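Local coordinates for protein arginine kinase (Anthopleura japonica, PDB 4RF8) that catalyses the reversible transfer of a phosphoryl group from ATP to L-arginine, yielding phosphoarginine and ADP, as a phosphagen kinase built from two approximate repeats, at residues 125-130 / 288-293; 282-287 / 337-342; 131-136 / 234-239. All blocks are in the same frame, centred on the assembly; numbering follows the deposited sequence.

Contact 1. Residues 125-130 / 288-293; sequences RYIRST and ASVHVK. With ADP (adenosine-5'-diphosphate), chain C.
Ser-129 and His-291 stand side by side on the nucleotide face of two antiparallel strands, the serine OG lying 3.4 Å from the histidine CB. With OG turned between its own backbone N and carbonyl carbon (chi1 55°), Ser-129 donates a hydrogen bond to N1 of the ADP adenine, OG to N1 2.6 Å. The His-291 imidazole lies over the same base: one face of its ring meets C6, offset toward the rim, and NE2 comes within 3.3 Å of ADP C5. Ser-289 OG sits 2.8 Å from ADP N7 and is also bonded to Asp-333. The strands belong to the central antiparallel sheet of the phosphagen kinase catalytic domain, and a beta bulge between Ile-127 and Ser-129 shifts their pairing by one residue. At the bulge the N-H of Arg-128 runs almost straight into the His-291 carbonyl, N to O 2.7 Å with 174° at the hydrogen. On the other face of the sheet, Ile-127 spans two valines, its CG2 meeting Val-290 CG1 at 3.6 Å and its CG1 meeting Val-292 CG2 at 3.8 Å. Thr-130 lies alongside Val-290, the two pointing the same way, and itself touches helix 246-263, while its OG1 bonds the Gly-243 carbonyl.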
# COMPACT_ATOMS: atom_id res chain seq x y z
N ARG A 125 8.27 -5.45 6.72
CA ARG A 125 8.33 -6.90 6.85
C ARG A 125 7.05 -7.44 7.47
O ARG A 125 6.69 -8.60 7.26
CB ARG A 125 9.53 -7.31 7.71
CG ARG A 125 10.89 -7.00 7.10
CD ARG A 125 12.02 -7.25 8.09
NE ARG A 125 13.34 -7.03 7.49
CZ ARG A 125 14.07 -8.00 6.94
NH1 ARG A 125 13.62 -9.24 6.90
NH2 ARG A 125 15.26 -7.71 6.42
N TYR A 126 6.35 -6.60 8.23
CA TYR A 126 5.18 -7.04 8.98
C TYR A 126 3.95 -6.15 8.80
O TYR A 126 2.86 -6.64 8.48
CB TYR A 126 5.52 -7.18 10.46
CG TYR A 126 6.73 -8.06 10.71
CD1 TYR A 126 6.60 -9.44 10.78
CD2 TYR A 126 7.99 -7.52 10.88
CE1 TYR A 126 7.69 -10.25 11.00
CE2 TYR A 126 9.09 -8.32 11.10
CZ TYR A 126 8.93 -9.69 11.16
OH TYR A 126 10.02 -10.49 11.38
N ILE A 127 4.12 -4.84 9.00
CA ILE A 127 2.99 -3.91 8.95
C ILE A 127 2.71 -3.40 7.53
O ILE A 127 3.61 -2.97 6.82
CB ILE A 127 3.23 -2.72 9.89
CG1 ILE A 127 3.29 -3.21 11.34
CG2 ILE A 127 2.13 -1.68 9.73
CD1 ILE A 127 4.01 -2.27 12.28
N ARG A 128 1.44 -3.47 7.13
CA ARG A 128 1.06 -3.11 5.77
C ARG A 128 0.49 -1.70 5.65
O ARG A 128 0.75 -1.00 4.67
CB ARG A 128 0.07 -4.12 5.21
CG ARG A 128 0.68 -5.48 5.00
CD ARG A 128 -0.25 -6.39 4.25
NE ARG A 128 0.41 -7.64 3.89
CZ ARG A 128 -0.22 -8.68 3.36
NH1 ARG A 128 -1.52 -8.61 3.13
NH2 ARG A 128 0.45 -9.79 3.07
N SER A 129 -0.29 -1.30 6.64
CA SER A 129 -0.92 0.02 6.60
C SER A 129 -1.24 0.53 8.01
O SER A 129 -1.32 -0.25 8.96
CB SER A 129 -2.19 -0.03 5.76
OG SER A 129 -3.07 -1.04 6.21
N THR A 130 -1.41 1.84 8.11
CA THR A 130 -1.70 2.50 9.37
C THR A 130 -2.82 3.51 9.14
O THR A 130 -2.86 4.17 8.11
CB THR A 130 -0.45 3.24 9.90
OG1 THR A 130 0.61 2.29 10.11
CG2 THR A 130 -0.75 3.95 11.20
N ALA A 288 -7.56 4.08 16.30
CA ALA A 288 -6.25 3.93 15.70
C ALA A 288 -6.08 2.47 15.27
O ALA A 288 -6.42 1.57 16.03
CB ALA A 288 -5.16 4.33 16.67
N SER A 289 -5.57 2.25 14.07
CA SER A 289 -5.55 0.91 13.49
C SER A 289 -4.30 0.61 12.66
O SER A 289 -3.70 1.50 12.06
CB SER A 289 -6.80 0.70 12.63
OG SER A 289 -6.69 -0.47 11.85
N VAL A 290 -3.93 -0.67 12.65
CA VAL A 290 -2.78 -1.14 11.89
C VAL A 290 -3.10 -2.50 11.29
O VAL A 290 -3.66 -3.36 11.97
CB VAL A 290 -1.51 -1.24 12.78
CG1 VAL A 290 -0.49 -2.18 12.17
CG2 VAL A 290 -0.90 0.13 13.02
N HIS A 291 -2.78 -2.69 10.01
CA HIS A 291 -2.86 -4.01 9.41
C HIS A 291 -1.48 -4.66 9.47
O HIS A 291 -0.50 -4.11 8.95
CB HIS A 291 -3.38 -3.94 7.97
CG HIS A 291 -4.84 -3.61 7.87
ND1 HIS A 291 -5.52 -3.60 6.67
CD2 HIS A 291 -5.75 -3.29 8.83
CE1 HIS A 291 -6.79 -3.28 6.89
NE2 HIS A 291 -6.95 -3.09 8.19
N VAL A 292 -1.40 -5.82 10.11
CA VAL A 292 -0.11 -6.46 10.37
C VAL A 292 -0.19 -7.98 10.22
O VAL A 292 -1.17 -8.61 10.63
CB VAL A 292 0.44 -6.07 11.77
CG1 VAL A 292 -0.51 -6.53 12.86
CG2 VAL A 292 1.83 -6.64 11.98
N LYS A 293 0.84 -8.56 9.62
CA LYS A 293 0.91 -10.00 9.40
C LYS A 293 1.56 -10.67 10.61
O LYS A 293 2.77 -10.58 10.80
CB LYS A 293 1.72 -10.29 8.14
CG LYS A 293 1.68 -11.74 7.69
CD LYS A 293 2.50 -11.91 6.42
CE LYS A 293 2.27 -13.27 5.79
NZ LYS A 293 3.12 -13.47 4.58
PB ADP C . -14.14 3.39 11.59
O1B ADP C . -14.85 3.70 10.29
O2B ADP C . -13.05 4.37 11.94
O3B ADP C . -15.07 3.08 12.74
PA ADP C . -13.80 0.87 10.30
O1A ADP C . -13.35 -0.47 10.82
O2A ADP C . -15.24 1.10 9.92
O3A ADP C . -13.35 2.01 11.35
O5' ADP C . -12.90 1.24 9.02
C5' ADP C . -13.51 1.49 7.76
C4' ADP C . -12.61 0.94 6.66
O4' ADP C . -11.25 1.30 6.93
C3' ADP C . -12.70 -0.58 6.63
O3' ADP C . -13.06 -1.01 5.31
C2' ADP C . -11.30 -1.06 6.96
O2' ADP C . -10.92 -2.14 6.11
C1' ADP C . -10.42 0.16 6.72
N9 ADP C . -9.23 0.13 7.61
C8 ADP C . -9.22 0.00 8.95
N7 ADP C . -7.95 0.01 9.44
C5 ADP C . -7.12 0.15 8.39
C6 ADP C . -5.65 0.23 8.18
N6 ADP C . -4.79 0.16 9.23
N1 ADP C . -5.20 0.36 6.92
C2 ADP C . -6.04 0.43 5.87
N3 ADP C . -7.38 0.36 5.98
C4 ADP C . -7.97 0.22 7.19

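Contact 2. Residues 282-287 / 337-342; sequences LGTGMR and RRRLGL. With ADP (adenosine-5'-diphosphate), chain C.
Bends at chi2 (-83°) and chi3 fold the Arg-339 side chain along segment 282-287, carrying NE to 2.6 Å from the carbonyl oxygen of Met-286. Asn-336 ND2 donates a hydrogen bond to that oxygen. In Thr-284 a chi1 of 59° tucks OG1 back over the threonine's own main chain, where it serves two neighbours: it accepts from the N-H of Met-286 at 3.1 Å from that N, closing an ST turn, and gives a weak bond to the Arg-339 carbonyl. The same carbonyl takes a firmer bond from the threonine's own amide, Thr-284 N to Arg-339 O 2.9 Å, so one oxygen holds both backbone and side chain of a single residue. Thr-284 CG2 meanwhile abuts the Leu-342 carbonyl oxygen at 3.2 Å. Beside the turn, Leu-340 lays CD2 against the CA of Gly-283, 3.6 Å away, where the close backbone approach leaves little room for a side chain. Arg-287 runs extended in the other direction, its guanidinium turned 81° from that of Arg-339. One guanidinium face lies beneath O1A of ADP, with NH2 3.2 Å from that oxygen, while NH1 forms a salt bridge with Asp-333. Leu-282 to Gly-285 form a type II' beta turn, which leads straight into a strand lining the phosphate end of the phosphagen kinase nucleotide site.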
# COMPACT_ATOMS: atom_id res chain seq x y z
N LEU A 282 -17.75 8.18 22.34
CA LEU A 282 -17.38 9.28 23.23
C LEU A 282 -15.91 9.25 23.64
O LEU A 282 -15.18 8.31 23.32
CB LEU A 282 -18.28 9.30 24.46
CG LEU A 282 -19.74 9.65 24.19
CD1 LEU A 282 -20.60 9.32 25.38
CD2 LEU A 282 -19.86 11.12 23.83
N GLY A 283 -15.48 10.29 24.35
CA GLY A 283 -14.11 10.38 24.82
C GLY A 283 -13.15 10.90 23.76
O GLY A 283 -13.17 12.08 23.43
N THR A 284 -12.33 10.00 23.23
CA THR A 284 -11.37 10.33 22.19
C THR A 284 -12.05 10.36 20.83
O THR A 284 -11.59 11.03 19.91
CB THR A 284 -10.24 9.30 22.11
OG1 THR A 284 -10.79 8.00 21.84
CG2 THR A 284 -9.47 9.26 23.42
N GLY A 285 -13.15 9.61 20.71
CA GLY A 285 -13.81 9.42 19.44
C GLY A 285 -12.88 8.80 18.41
O GLY A 285 -13.08 8.95 17.20
N MET A 286 -11.86 8.09 18.90
CA MET A 286 -10.74 7.68 18.08
C MET A 286 -10.62 6.17 17.88
O MET A 286 -10.76 5.39 18.82
CB MET A 286 -9.42 8.21 18.67
CG MET A 286 -8.18 7.61 18.02
SD MET A 286 -6.61 8.15 18.73
CE MET A 286 -6.50 9.80 18.03
N ARG A 287 -10.37 5.78 16.63
CA ARG A 287 -9.96 4.42 16.32
C ARG A 287 -8.62 4.46 15.59
O ARG A 287 -8.53 4.86 14.43
CB ARG A 287 -11.01 3.71 15.46
CG ARG A 287 -10.66 2.27 15.13
CD ARG A 287 -11.80 1.54 14.44
NE ARG A 287 -11.49 0.12 14.24
CZ ARG A 287 -10.93 -0.37 13.14
NH1 ARG A 287 -10.69 -1.67 13.05
NH2 ARG A 287 -10.62 0.43 12.13
N ARG A 337 -9.12 -0.67 22.04
CA ARG A 337 -10.43 -1.01 22.56
C ARG A 337 -11.06 0.17 23.29
O ARG A 337 -12.28 0.25 23.42
CB ARG A 337 -10.34 -2.21 23.50
CG ARG A 337 -10.88 -3.51 22.93
CD ARG A 337 -11.13 -4.53 24.04
NE ARG A 337 -9.92 -5.23 24.45
CZ ARG A 337 -9.72 -6.53 24.27
NH1 ARG A 337 -10.65 -7.28 23.69
NH2 ARG A 337 -8.59 -7.09 24.68
N ARG A 338 -10.22 1.09 23.76
CA ARG A 338 -10.68 2.16 24.64
C ARG A 338 -10.94 3.50 23.94
O ARG A 338 -10.26 3.84 22.97
CB ARG A 338 -9.69 2.37 25.79
CG ARG A 338 -9.60 1.18 26.74
CD ARG A 338 -8.83 1.54 28.00
NE ARG A 338 -9.13 0.62 29.10
CZ ARG A 338 -8.62 0.73 30.32
NH1 ARG A 338 -7.78 1.72 30.61
NH2 ARG A 338 -8.95 -0.14 31.26
N ARG A 339 -11.92 4.23 24.46
CA ARG A 339 -12.30 5.54 23.93
C ARG A 339 -12.37 6.56 25.07
O ARG A 339 -11.92 7.70 24.93
CB ARG A 339 -13.66 5.46 23.24
CG ARG A 339 -13.74 4.44 22.11
CD ARG A 339 -13.20 5.01 20.81
NE ARG A 339 -12.57 3.99 19.97
CZ ARG A 339 -13.24 3.15 19.19
NH1 ARG A 339 -14.56 3.19 19.12
NH2 ARG A 339 -12.58 2.26 18.46
N LEU A 340 -12.93 6.13 26.20
CA LEU A 340 -13.17 7.00 27.35
C LEU A 340 -12.23 6.69 28.52
O LEU A 340 -11.94 5.53 28.81
CB LEU A 340 -14.62 6.87 27.82
CG LEU A 340 -15.61 7.98 27.47
CD1 LEU A 340 -17.01 7.65 27.97
CD2 LEU A 340 -15.14 9.29 28.06
N GLY A 341 -11.76 7.74 29.20
CA GLY A 341 -10.90 7.56 30.36
C GLY A 341 -9.42 7.63 30.04
O GLY A 341 -8.58 7.56 30.93
N LEU A 342 -9.10 7.76 28.75
CA LEU A 342 -7.72 7.89 28.31
C LEU A 342 -7.64 8.93 27.20
O LEU A 342 -8.63 9.18 26.51
CB LEU A 342 -7.15 6.55 27.83
CG LEU A 342 -7.42 6.07 26.40
CD1 LEU A 342 -6.72 4.75 26.15
CD2 LEU A 342 -8.91 5.94 26.09
PB ADP C . -14.14 3.39 11.59
O1B ADP C . -14.85 3.70 10.29
O2B ADP C . -13.05 4.37 11.94
O3B ADP C . -15.07 3.08 12.74
PA ADP C . -13.80 0.87 10.30
O1A ADP C . -13.35 -0.47 10.82
O2A ADP C . -15.24 1.10 9.92
O3A ADP C . -13.35 2.01 11.35
O5' ADP C . -12.90 1.24 9.02
C5' ADP C . -13.51 1.49 7.76
C4' ADP C . -12.61 0.94 6.66
O4' ADP C . -11.25 1.30 6.93
C3' ADP C . -12.70 -0.58 6.63
O3' ADP C . -13.06 -1.01 5.31
C2' ADP C . -11.30 -1.06 6.96
O2' ADP C . -10.92 -2.14 6.11
C1' ADP C . -10.42 0.16 6.72
N9 ADP C . -9.23 0.13 7.61
C8 ADP C . -9.22 0.00 8.95
N7 ADP C . -7.95 0.01 9.44
C5 ADP C . -7.12 0.15 8.39
C6 ADP C . -5.65 0.23 8.18
N6 ADP C . -4.79 0.16 9.23
N1 ADP C . -5.20 0.36 6.92
C2 ADP C . -6.04 0.43 5.87
N3 ADP C . -7.38 0.36 5.98
C4 ADP C . -7.97 0.22 7.19

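Contact 3. Residues 131-136 / 234-239; sequences RIRVAR and HLRIIS. With ADP (adenosine-5'-diphosphate), chain C.
Arg-133 and Ile-238 pair across two antiparallel strands, the arginine CG resting 3.9 Å from the isoleucine CG1. The close-knit part of the contact is the backbone ladder, in which six hydrogen bonds join Ile-132, Val-134 and Arg-136 to Ser-239, Ile-237 and Leu-235. Ile-132 N to Ser-239 O, at 2.7 Å, is the shortest of them and nearly straight (172° at the hydrogen). On the face opposite the nucleotide, Val-134 CG2 packs against Ile-237 CB at 3.9 Å, and helix 246-263 covers Ile-132 and Ser-239. The nucleotide face, equally buried, is polar instead: its long arginines touch the partner strand at a few points and reach out to the ligand. Arg-131 is extended, its NE 3.8 Å from Ile-238 CG2; O4' of the ADP ribose lies over the centre of its guanidinium, and NH2 bonds O2B at 3.1 Å. Arg-133, bent at chi2 (-92°) and again at chi3, turns its guanidinium edge to the beta-phosphate, with NE directed at O2B and NH1 at O3B. NH2 of Arg-236 lies over one face of that guanidinium, toward its rim, the two planes 45° apart and the NH2 atoms of Arg-133 and Arg-236 separated by 4.0 Å. Ala-135 CB covers one face of Arg-236, whose NH1 forms a salt bridge with Asp-233. Arginines gathered round the nucleotide phosphates on one face of the central antiparallel sheet are characteristic of the phosphagen kinase active site.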
# COMPACT_ATOMS: atom_id res chain seq x y z
N ARG A 131 -3.74 3.61 10.10
CA ARG A 131 -4.90 4.48 9.94
C ARG A 131 -5.39 4.97 11.30
O ARG A 131 -5.50 4.19 12.25
CB ARG A 131 -6.02 3.71 9.23
CG ARG A 131 -7.32 4.48 9.04
CD ARG A 131 -8.40 3.54 8.50
NE ARG A 131 -9.65 4.22 8.18
CZ ARG A 131 -10.72 4.25 8.98
NH1 ARG A 131 -11.81 4.89 8.59
NH2 ARG A 131 -10.69 3.63 10.15
N ILE A 132 -5.66 6.27 11.40
CA ILE A 132 -6.25 6.83 12.62
C ILE A 132 -7.46 7.70 12.28
O ILE A 132 -7.37 8.63 11.48
CB ILE A 132 -5.22 7.64 13.44
CG1 ILE A 132 -3.96 6.82 13.68
CG2 ILE A 132 -5.82 8.06 14.77
CD1 ILE A 132 -2.83 7.59 14.34
N ARG A 133 -8.60 7.38 12.91
CA ARG A 133 -9.84 8.10 12.68
C ARG A 133 -10.30 8.76 13.98
O ARG A 133 -10.20 8.15 15.04
CB ARG A 133 -10.93 7.13 12.18
CG ARG A 133 -12.34 7.72 12.07
CD ARG A 133 -13.18 7.51 13.35
NE ARG A 133 -13.67 6.14 13.50
CZ ARG A 133 -14.33 5.70 14.57
NH1 ARG A 133 -14.75 4.44 14.63
NH2 ARG A 133 -14.58 6.52 15.59
N VAL A 134 -10.80 9.99 13.88
CA VAL A 134 -11.50 10.62 15.00
C VAL A 134 -12.87 11.16 14.57
O VAL A 134 -13.05 11.57 13.42
CB VAL A 134 -10.68 11.75 15.67
CG1 VAL A 134 -9.40 11.21 16.27
CG2 VAL A 134 -10.37 12.86 14.67
N ALA A 135 -13.82 11.14 15.49
CA ALA A 135 -15.13 11.74 15.25
C ALA A 135 -15.24 13.03 16.06
O ALA A 135 -14.94 13.06 17.25
CB ALA A 135 -16.24 10.77 15.64
N ARG A 136 -15.67 14.11 15.40
CA ARG A 136 -15.79 15.41 16.06
C ARG A 136 -17.09 16.10 15.66
O ARG A 136 -17.59 15.91 14.55
CB ARG A 136 -14.60 16.30 15.71
CG ARG A 136 -13.24 15.82 16.24
CD ARG A 136 -13.17 15.93 17.76
NE ARG A 136 -11.86 15.58 18.29
CZ ARG A 136 -11.52 14.37 18.74
NH1 ARG A 136 -12.41 13.38 18.73
NH2 ARG A 136 -10.30 14.15 19.20
N HIS A 234 -20.69 15.21 12.52
CA HIS A 234 -20.38 16.35 11.67
C HIS A 234 -19.11 16.09 10.86
O HIS A 234 -19.03 16.40 9.67
CB HIS A 234 -20.17 17.63 12.50
CG HIS A 234 -21.38 18.05 13.28
ND1 HIS A 234 -21.35 19.09 14.18
CD2 HIS A 234 -22.64 17.56 13.29
CE1 HIS A 234 -22.55 19.23 14.71
NE2 HIS A 234 -23.35 18.32 14.20
N LEU A 235 -18.11 15.52 11.54
CA LEU A 235 -16.81 15.28 10.93
C LEU A 235 -16.29 13.88 11.26
O LEU A 235 -16.28 13.47 12.42
CB LEU A 235 -15.80 16.32 11.40
CG LEU A 235 -15.95 17.75 10.88
CD1 LEU A 235 -14.97 18.69 11.55
CD2 LEU A 235 -15.76 17.77 9.38
N ARG A 236 -15.88 13.16 10.23
CA ARG A 236 -15.08 11.96 10.42
C ARG A 236 -13.73 12.26 9.77
O ARG A 236 -13.64 12.41 8.55
CB ARG A 236 -15.73 10.74 9.76
CG ARG A 236 -15.71 9.47 10.62
CD ARG A 236 -16.67 9.58 11.80
NE ARG A 236 -16.91 8.30 12.45
CZ ARG A 236 -17.95 8.05 13.24
NH1 ARG A 236 -18.85 8.99 13.47
NH2 ARG A 236 -18.09 6.85 13.80
N ILE A 237 -12.70 12.38 10.59
CA ILE A 237 -11.39 12.80 10.12
C ILE A 237 -10.40 11.64 10.15
O ILE A 237 -10.16 11.05 11.21
CB ILE A 237 -10.88 14.00 10.94
CG1 ILE A 237 -11.97 15.07 11.02
CG2 ILE A 237 -9.61 14.56 10.35
CD1 ILE A 237 -11.73 16.13 12.09
N ILE A 238 -9.84 11.32 8.99
CA ILE A 238 -9.01 10.12 8.84
C ILE A 238 -7.62 10.44 8.30
O ILE A 238 -7.48 11.09 7.26
CB ILE A 238 -9.70 9.10 7.92
CG1 ILE A 238 -11.07 8.72 8.47
CG2 ILE A 238 -8.83 7.87 7.74
CD1 ILE A 238 -12.14 8.50 7.42
N SER A 239 -6.59 10.00 9.02
CA SER A 239 -5.22 10.05 8.53
C SER A 239 -4.75 8.61 8.33
O SER A 239 -4.96 7.77 9.21
CB SER A 239 -4.30 10.77 9.52
OG SER A 239 -2.99 10.89 9.01
PB ADP C . -14.14 3.39 11.59
O1B ADP C . -14.85 3.70 10.29
O2B ADP C . -13.05 4.37 11.94
O3B ADP C . -15.07 3.08 12.74
PA ADP C . -13.80 0.87 10.30
O1A ADP C . -13.35 -0.47 10.82
O2A ADP C . -15.24 1.10 9.92
O3A ADP C . -13.35 2.01 11.35
O5' ADP C . -12.90 1.24 9.02
C5' ADP C . -13.51 1.49 7.76
C4' ADP C . -12.61 0.94 6.66
O4' ADP C . -11.25 1.30 6.93
C3' ADP C . -12.70 -0.58 6.63
O3' ADP C . -13.06 -1.01 5.31
C2' ADP C . -11.30 -1.06 6.96
O2' ADP C . -10.92 -2.14 6.11
C1' ADP C . -10.42 0.16 6.72
N9 ADP C . -9.23 0.13 7.61
C8 ADP C . -9.22 0.00 8.95
N7 ADP C . -7.95 0.01 9.44
C5 ADP C . -7.12 0.15 8.39
C6 ADP C . -5.65 0.23 8.18
N6 ADP C . -4.79 0.16 9.23
N1 ADP C . -5.20 0.36 6.92
C2 ADP C . -6.04 0.43 5.87
N3 ADP C . -7.38 0.36 5.98
C4 ADP C . -7.97 0.22 7.19

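How the contacts relate
All three contacts lie in the first of the two repeats and reach one eight-stranded antiparallel sheet, in which strand 127-136 lies between 235-242 and 286-293; in contact 2 the start of strand 286-293 meets the loop 337-342. Contacts 1 and 3 use successive halves of strand 127-136, their centres about 18 Å apart; contacts 1 and 2 share strand 286-293, with centres about 20 Å apart. Contacts 2 and 3 are closer, at about 12 Å between centres, and Arg-287 N to Arg-133 O (2.9 Å) is a probable hydrogen bond joining them. Along the chain, contact 3 closes before contact 2 opens, and contact 1 encloses contact 3. Contact 1 addresses the adenine, contact 3 spans from base and ribose to the phosphates, and contact 2 adds Arg-287 at the alpha-phosphate.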